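Long-range contacts in uncharacterized protein (PDB 3GG7), which is of unknown function but belongs to the TatD-type metal-dependent hydrolases, binds manganese and probably hydrolyses ester bonds: residues L10-P14 and D196-L200; A22-L28 and P209-K213. All coordinates share one frame; numbering follows the deposited sequence.

Contact 1: L10-P14 and D196-L200; sequences LDLYP and DGPFL. With MN (manganese (II) ion), chain B.
The CA atoms of Tyr13 and Pro198 are the nearest across the two segments, 6.5 Å apart, where a short 3-10 turn and the residue after it meet an irregular segment with a cis peptide bond before Pro198. Pro198 CB lies over one face of the Tyr13 ring, 4.2 Å from its centroid and 26° off the normal, a CH-pi contact. With CG anti to the carbonyl carbon (chi1 -73°), the phenol runs on past the proline until Tyr13 OH is 3.3 Å from Gly197 CA; a CB on that residue would collide with the hydroxyl, which is hydrogen-bonded to Ala207 O. Were an alanine here instead of Tyr13, Pro198 would probably lose the aromatic face beneath it and Ala207 O its phenolic partner. Beside this, Leu12 CB rests against Pro198 CD at 3.9 Å, and Leu12 CD1 comes obliquely to Phe199 CZ at 3.6 Å. The Phe199 ring also meets His9 edge-to-face. Beside the Phe199 ring, Asp196 OD1 binds manganese at 2.2 Å, while its OD2 accepts a 2.6 Å hydrogen bond from a water that is itself a metal ligand. His7, His9 and Glu86 complete the site. The arrangement is that of a TatD-type TIM barrel, in which loops after the first and last barrel strands meet beside the metal centre.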
loop_
_atom_site.group_PDB
_atom_site.type_symbol
_atom_site.label_atom_id
_atom_site.label_comp_id
_atom_site.label_asym_id
_atom_site.label_seq_id
_atom_site.Cartn_x
_atom_site.Cartn_y
_atom_site.Cartn_z
ATOM N N LEU A 10 6.888 5.782 6.782
ATOM C CA LEU A 10 7.555 6.944 7.406
ATOM C C LEU A 10 8.124 6.601 8.766
ATOM O O LEU A 10 9.209 7.081 9.112
ATOM C CB LEU A 10 6.608 8.119 7.588
ATOM C CG LEU A 10 5.995 8.740 6.378
ATOM C CD1 LEU A 10 5.228 9.966 6.891
ATOM C CD2 LEU A 10 7.063 9.158 5.358
ATOM N N ASP A 11 7.449 5.723 9.505
ATOM C CA ASP A 11 7.827 5.426 10.888
ATOM C C ASP A 11 9.032 4.473 11.002
ATOM O O ASP A 11 9.472 4.161 12.115
ATOM C CB ASP A 11 6.608 4.970 11.716
ATOM C CG ASP A 11 6.036 3.641 11.269
ATOM O OD1 ASP A 11 6.656 2.947 10.420
ATOM O OD2 ASP A 11 4.927 3.310 11.791
ATOM N N LEU A 12 9.582 4.027 9.875
ATOM C CA LEU A 12 10.718 3.123 9.880
ATOM C C LEU A 12 12.016 3.818 9.456
ATOM O O LEU A 12 13.057 3.163 9.409
ATOM C CB LEU A 12 10.443 1.912 8.991
ATOM C CG LEU A 12 9.304 0.991 9.433
ATOM C CD1 LEU A 12 9.169 -0.223 8.498
ATOM C CD2 LEU A 12 9.478 0.541 10.906
ATOM N N TYR A 13 11.950 5.116 9.164
ATOM C CA TYR A 13 13.160 5.905 8.865
ATOM C C TYR A 13 13.882 6.257 10.164
ATOM O O TYR A 13 13.266 6.349 11.218
ATOM C CB TYR A 13 12.810 7.173 8.102
ATOM C CG TYR A 13 12.424 6.943 6.675
ATOM C CD1 TYR A 13 13.384 6.795 5.684
ATOM C CD2 TYR A 13 11.094 6.840 6.311
ATOM C CE1 TYR A 13 13.032 6.574 4.355
ATOM C CE2 TYR A 13 10.726 6.622 4.974
ATOM C CZ TYR A 13 11.679 6.506 3.999
ATOM O OH TYR A 13 11.226 6.267 2.701
ATOM N N PRO A 14 15.206 6.495 10.087
ATOM C CA PRO A 14 15.854 6.945 11.316
ATOM C C PRO A 14 15.324 8.255 11.916
ATOM O O PRO A 14 15.282 8.379 13.151
ATOM C CB PRO A 14 17.315 7.104 10.892
ATOM C CG PRO A 14 17.504 6.115 9.831
ATOM C CD PRO A 14 16.177 6.023 9.078
ATOM N N ASP A 196 7.383 2.379 -1.163
ATOM C CA ASP A 196 7.663 1.404 -0.126
ATOM C C ASP A 196 9.011 1.657 0.578
ATOM O O ASP A 196 9.655 0.707 1.066
ATOM C CB ASP A 196 7.606 -0.039 -0.644
ATOM C CG ASP A 196 7.347 -1.052 0.469
ATOM O OD1 ASP A 196 6.741 -0.677 1.501
ATOM O OD2 ASP A 196 7.736 -2.235 0.303
ATOM N N GLY A 197 9.442 2.915 0.650
ATOM C CA GLY A 197 10.606 3.245 1.460
ATOM C C GLY A 197 10.297 2.957 2.916
ATOM O O GLY A 197 9.135 2.998 3.328
ATOM N N PRO A 198 11.315 2.641 3.727
ATOM C CA PRO A 198 12.734 2.437 3.359
ATOM C C PRO A 198 13.054 0.981 2.971
ATOM O O PRO A 198 14.232 0.634 2.796
ATOM C CB PRO A 198 13.459 2.821 4.655
ATOM C CG PRO A 198 12.551 2.357 5.724
ATOM C CD PRO A 198 11.121 2.514 5.186
ATOM N N PHE A 199 12.035 0.130 2.857
ATOM C CA PHE A 199 12.224 -1.278 2.484
ATOM C C PHE A 199 12.824 -1.438 1.100
ATOM O O PHE A 199 13.776 -2.217 0.894
ATOM C CB PHE A 199 10.895 -2.020 2.511
ATOM C CG PHE A 199 10.431 -2.394 3.876
ATOM C CD1 PHE A 199 11.221 -3.187 4.693
ATOM C CD2 PHE A 199 9.177 -2.026 4.327
ATOM C CE1 PHE A 199 10.784 -3.561 5.957
ATOM C CE2 PHE A 199 8.733 -2.400 5.596
ATOM C CZ PHE A 199 9.528 -3.165 6.405
ATOM N N LEU A 200 12.260 -0.716 0.138
ATOM C CA LEU A 200 12.792 -0.684 -1.206
ATOM C C LEU A 200 14.120 0.051 -1.187
ATOM O O LEU A 200 14.227 1.158 -0.662
ATOM C CB LEU A 200 11.837 0.033 -2.170
ATOM C CG LEU A 200 12.508 0.260 -3.547
ATOM C CD1 LEU A 200 12.602 -1.062 -4.310
ATOM C CD2 LEU A 200 11.837 1.331 -4.379
HETATM MN MN MN B . 5.334 -1.763 2.847
HETATM O O HOH W 1 6.163 -3.438 2.038
#

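Contact 2: A22-L28 and P209-K213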
loop_
_atom_site.group_PDB
_atom_site.type_symbol
_atom_site.label_atom_id
_atom_site.label_comp_id
_atom_site.label_asym_id
_atom_site.label_seq_id
_atom_site.Cartn_x
_atom_site.Cartn_y
_atom_site.Cartn_z
ATOM N N ALA A 22 9.882 17.016 4.950
ATOM C CA ALA A 22 10.348 17.100 3.576
ATOM C C ALA A 22 9.224 16.844 2.569
ATOM O O ALA A 22 9.185 17.420 1.485
ATOM C CB ALA A 22 11.493 16.120 3.360
ATOM N N CYS A 23 8.311 15.946 2.934
ATOM C CA CYS A 23 7.111 15.715 2.119
ATOM C C CYS A 23 6.200 16.931 2.098
ATOM O O CYS A 23 5.727 17.356 1.043
ATOM C CB CYS A 23 6.350 14.479 2.606
ATOM S SG CYS A 23 7.237 12.921 2.366
ATOM N N GLU A 24 5.977 17.541 3.255
ATOM C CA GLU A 24 5.199 18.788 3.272
ATOM C C GLU A 24 5.812 19.916 2.467
ATOM O O GLU A 24 5.103 20.657 1.780
ATOM C CB GLU A 24 4.981 19.297 4.678
ATOM C CG GLU A 24 3.919 18.617 5.438
ATOM C CD GLU A 24 2.527 18.604 4.770
ATOM O OE1 GLU A 24 2.101 19.499 4.003
ATOM O OE2 GLU A 24 1.871 17.616 5.061
ATOM N N GLU A 25 7.133 20.077 2.551
ATOM C CA GLU A 25 7.805 21.113 1.771
ATOM C C GLU A 25 7.557 20.923 0.285
ATOM O O GLU A 25 7.401 21.893 -0.455
ATOM C CB GLU A 25 9.319 21.137 2.078
ATOM C CG GLU A 25 9.659 21.689 3.467
ATOM C CD GLU A 25 11.039 21.251 3.998
ATOM O OE1 GLU A 25 11.758 20.466 3.337
ATOM O OE2 GLU A 25 11.390 21.659 5.120
ATOM N N ARG A 26 7.492 19.664 -0.149
ATOM C CA ARG A 26 7.279 19.334 -1.551
ATOM C C ARG A 26 5.809 19.213 -1.914
ATOM O O ARG A 26 5.474 18.963 -3.068
ATOM C CB ARG A 26 7.952 17.989 -1.840
ATOM C CG ARG A 26 9.468 18.033 -1.785
ATOM C CD ARG A 26 10.029 16.622 -1.900
ATOM N NE ARG A 26 11.446 16.646 -2.241
ATOM C CZ ARG A 26 12.426 16.898 -1.382
ATOM N NH1 ARG A 26 12.172 17.135 -0.106
ATOM N NH2 ARG A 26 13.682 16.908 -1.815
ATOM N N GLN A 27 4.928 19.387 -0.933
ATOM C CA GLN A 27 3.502 19.089 -1.082
ATOM C C GLN A 27 3.296 17.720 -1.748
ATOM O O GLN A 27 2.494 17.550 -2.681
ATOM C CB GLN A 27 2.782 20.236 -1.790
ATOM C CG GLN A 27 3.087 21.563 -1.102
ATOM C CD GLN A 27 1.916 22.517 -1.019
ATOM O OE1 GLN A 27 1.722 23.339 -1.900
ATOM N NE2 GLN A 27 1.148 22.431 0.074
ATOM N N LEU A 28 4.017 16.737 -1.207
ATOM C CA LEU A 28 4.008 15.359 -1.691
ATOM C C LEU A 28 3.101 14.558 -0.754
ATOM O O LEU A 28 3.371 14.460 0.442
ATOM C CB LEU A 28 5.443 14.806 -1.700
ATOM C CG LEU A 28 5.698 13.555 -2.528
ATOM C CD1 LEU A 28 7.208 13.419 -2.854
ATOM C CD2 LEU A 28 5.186 12.316 -1.842
ATOM N N PRO A 209 10.356 9.095 -0.162
ATOM C CA PRO A 209 9.095 9.305 -0.886
ATOM C C PRO A 209 9.228 10.039 -2.215
ATOM O O PRO A 209 8.514 9.720 -3.180
ATOM C CB PRO A 209 8.235 10.090 0.109
ATOM C CG PRO A 209 8.768 9.704 1.435
ATOM C CD PRO A 209 10.246 9.461 1.257
ATOM N N TRP A 210 10.139 10.992 -2.291
ATOM C CA TRP A 210 10.255 11.779 -3.492
ATOM C C TRP A 210 10.974 11.025 -4.625
ATOM O O TRP A 210 11.015 11.503 -5.761
ATOM C CB TRP A 210 10.856 13.172 -3.210
ATOM C CG TRP A 210 12.003 13.226 -2.262
ATOM C CD1 TRP A 210 13.329 13.292 -2.584
ATOM C CD2 TRP A 210 11.938 13.259 -0.836
ATOM N NE1 TRP A 210 14.082 13.362 -1.454
ATOM C CE2 TRP A 210 13.260 13.345 -0.359
ATOM C CE3 TRP A 210 10.890 13.227 0.093
ATOM C CZ2 TRP A 210 13.561 13.379 1.007
ATOM C CZ3 TRP A 210 11.186 13.265 1.439
ATOM C CH2 TRP A 210 12.509 13.331 1.892
ATOM N N ASP A 211 11.456 9.805 -4.354
ATOM C CA ASP A 211 11.951 8.933 -5.418
ATOM C C ASP A 211 10.794 8.445 -6.289
ATOM O O ASP A 211 11.007 7.782 -7.323
ATOM C CB ASP A 211 12.667 7.696 -4.846
ATOM C CG ASP A 211 14.003 7.997 -4.215
ATOM O OD1 ASP A 211 14.717 8.916 -4.679
ATOM O OD2 ASP A 211 14.372 7.300 -3.248
ATOM N N VAL A 212 9.570 8.730 -5.864
ATOM C CA VAL A 212 8.375 8.430 -6.665
ATOM C C VAL A 212 8.380 9.193 -7.993
ATOM O O VAL A 212 7.721 8.756 -8.929
ATOM C CB VAL A 212 7.041 8.635 -5.844
ATOM C CG1 VAL A 212 6.612 10.082 -5.786
ATOM C CG2 VAL A 212 5.912 7.761 -6.388
ATOM N N LYS A 213 9.117 10.308 -8.076
ATOM C CA LYS A 213 9.345 10.976 -9.375
ATOM C C LYS A 213 9.840 9.975 -10.427
ATOM O O LYS A 213 9.427 10.046 -11.592
ATOM C CB LYS A 213 10.347 12.129 -9.226
ATOM C CG LYS A 213 10.349 13.065 -10.439
ATOM C CD LYS A 213 11.096 14.358 -10.170
ATOM C CE LYS A 213 11.169 15.206 -11.436
ATOM N NZ LYS A 213 11.661 16.610 -11.175
#
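Arg26 and Trp210 carry the contact through a cation-pi stack. The guanidinium lies flat on one face of the indole, planes 10° apart, with Arg26 CZ 3.6 Å from the centroid of the five-membered ring and only 6° off its normal. An arginine chain extended from CG to NE carries the group across the ring, bringing Arg26 NE to 3.5 Å from Trp210 CG. A weak hydrogen bond from Arg26 NH1 back to Ala22 O, 3.4 Å long, may add a slight restraint on how the guanidinium turns. The indole owes its position to a chi1 of 42°, which sets Trp210 CG between the backbone N and the carbonyl carbon.

Sulfur plays a different role: Cys23 SG lies at the indole edge, near the ring plane, and is 3.7 Å from Pro209 CG as well. Apolar packing supplies the rest. Ala22 CB presses close on Trp210 CH2 at 3.3 Å, on the same side of the ring plane as the guanidinium. Leu28 CD1 reaches the base of the tryptophan, 3.5 Å from Trp210 CA, and its CD2 branch lies near Pro209 CB.

Main-chain bonds shape the first segment: helix 16-25 ends in a Schellman motif with Gln27 at positive phi, and Leu28 N bonds to Cys23 O at 2.9 Å. Pro209 also packs on strand 4-8. The contact joins the C-terminal end of helix 16-25 and the residues just after it to the 3-10 turn leading into helix 212-223, in the outer layer of the TIM barrel, at the seam where the barrel closes.

Leaving strand 4-8, the chain passes first through 10-14 and then, along helix 16-25, through 22-28; both wait for partners some 180 residues further on. Contact 1 closes its loop at 196-200, after strand 191-193, and contact 2 closes at 209-213, leading into helix 212-223. The segments alternate, so the two closures cross. Their centres lie about 14 Å apart, yet they touch directly where Tyr13 OH packs against Pro209 CD at 3.6 Å. Together they join the beginning and end of the barrel at two levels: contact 1 beside the manganese site, contact 2 in the outer layer, between the end of one helix and the turn leading into another.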